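Local coordinates for phosphoenolpyruvate-protein phosphotransferase (Coxiella burnetii, PDB 3TRC), which probably transfers phosphate from phosphoenolpyruvate to a histidine of a carrier protein, and is represented here by its GAF domain alone, at residues 19-22 and 23-27. Numbering follows the deposited sequence.
Sequences AAPN and LEQAL
N22 caps the first turn of helix 23-37 through its side chain. Its OD1 accepts from Q25 N at 2.8 Å, and the N-H points nearly straight at the oxygen (161°). The donor is tilted 24° from the plane of the amide. A chi1 of 58° tucks CG into the gap flanked by the N and C of its own backbone, which folds the amide back over the start of the helix. This is a classic Asn N-cap. The backbone of the same residue joins in: N22 O accepts from A26 N at 3.2 Å, the first i to i+4 bond of the helix.

On the inner, tight side the A20 methyl lies against the buried A26, 3.8 Å from its N and 3.9 Å from its CB. The capping bond itself is on the exposed side. There the CB-CG stem of Q25 lies beside the N22 amide, with OD1 3.5 Å from Q25 CB. The packing is looser at P21, where CD only grazes Q25 CB at 4.0 Å, and at the far amide of Q25, which turns outward.

The loop 20-22 links helix 3-19 to helix 23-37. Beyond it, L23 packs on E158, I159 and A162 of helix 142-164, while L27 rests on L45 and I47 of strand 42-49.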
loop_
_atom_site.group_PDB
_atom_site.type_symbol
_atom_site.label_atom_id
_atom_site.label_comp_id
_atom_site.label_asym_id
_atom_site.label_seq_id
_atom_site.Cartn_x
_atom_site.Cartn_y
_atom_site.Cartn_z
ATOM N N ALA A 19 8.062 -4.766 -6.716
ATOM C CA ALA A 19 9.282 -5.346 -7.280
ATOM C C ALA A 19 8.999 -6.345 -8.404
ATOM O O ALA A 19 9.908 -6.763 -9.119
ATOM C CB ALA A 19 10.117 -6.003 -6.187
ATOM N N ALA A 20 7.739 -6.731 -8.553
ATOM C CA ALA A 20 7.354 -7.650 -9.617
ATOM C C ALA A 20 7.661 -7.051 -10.985
ATOM O O ALA A 20 7.430 -5.868 -11.220
ATOM C CB ALA A 20 5.879 -8.000 -9.507
ATOM N N PRO A 21 8.178 -7.876 -11.901
ATOM C CA PRO A 21 8.596 -7.409 -13.229
ATOM C C PRO A 21 7.444 -7.159 -14.210
ATOM O O PRO A 21 7.644 -6.483 -15.220
ATOM C CB PRO A 21 9.499 -8.541 -13.725
ATOM C CG PRO A 21 9.026 -9.751 -12.996
ATOM C CD PRO A 21 8.514 -9.292 -11.668
ATOM N N ASN A 22 6.261 -7.697 -13.927
ATOM C CA ASN A 22 5.092 -7.452 -14.766
ATOM C C ASN A 22 3.806 -7.693 -13.989
ATOM O O ASN A 22 3.847 -8.152 -12.846
ATOM C CB ASN A 22 5.124 -8.313 -16.034
ATOM C CG ASN A 22 5.188 -9.793 -15.727
ATOM O OD1 ASN A 22 4.268 -10.352 -15.130
ATOM N ND2 ASN A 22 6.275 -10.442 -16.143
ATOM N N LEU A 23 2.669 -7.375 -14.607
ATOM C CA LEU A 23 1.383 -7.490 -13.936
ATOM C C LEU A 23 1.069 -8.931 -13.570
ATOM O O LEU A 23 0.639 -9.208 -12.454
ATOM C CB LEU A 23 0.256 -6.936 -14.805
ATOM C CG LEU A 23 -1.137 -7.037 -14.162
ATOM C CD1 LEU A 23 -1.216 -6.195 -12.895
ATOM C CD2 LEU A 23 -2.211 -6.628 -15.143
ATOM N N GLU A 24 1.277 -9.848 -14.510
ATOM C CA GLU A 24 0.946 -11.248 -14.271
ATOM C C GLU A 24 1.668 -11.774 -13.035
ATOM O O GLU A 24 1.080 -12.476 -12.212
ATOM C CB GLU A 24 1.289 -12.106 -15.490
ATOM C CG GLU A 24 1.102 -13.594 -15.261
ATOM C CD GLU A 24 1.689 -14.435 -16.379
ATOM O OE1 GLU A 24 1.805 -13.926 -17.516
ATOM O OE2 GLU A 24 2.043 -15.606 -16.117
ATOM N N GLN A 25 2.944 -11.426 -12.903
ATOM C CA GLN A 25 3.716 -11.861 -11.753
ATOM C C GLN A 25 3.178 -11.255 -10.459
ATOM O O GLN A 25 3.153 -11.921 -9.424
ATOM C CB GLN A 25 5.199 -11.532 -11.931
ATOM C CG GLN A 25 5.955 -12.570 -12.722
ATOM C CD GLN A 25 5.984 -13.914 -12.017
ATOM O OE1 GLN A 25 5.302 -14.854 -12.422
ATOM N NE2 GLN A 25 6.770 -14.006 -10.954
ATOM N N ALA A 26 2.748 -9.999 -10.515
ATOM C CA ALA A 26 2.205 -9.351 -9.323
ATOM C C ALA A 26 0.928 -10.043 -8.869
ATOM O O ALA A 26 0.738 -10.296 -7.680
ATOM C CB ALA A 26 1.947 -7.876 -9.576
ATOM N N LEU A 27 0.058 -10.353 -9.822
ATOM C CA LEU A 27 -1.211 -10.992 -9.504
ATOM C C LEU A 27 -0.979 -12.384 -8.932
ATOM O O LEU A 27 -1.616 -12.781 -7.959
ATOM C CB LEU A 27 -2.091 -11.083 -10.755
ATOM C CG LEU A 27 -2.398 -9.751 -11.446
ATOM C CD1 LEU A 27 -3.359 -9.958 -12.614
ATOM C CD2 LEU A 27 -2.958 -8.755 -10.453
#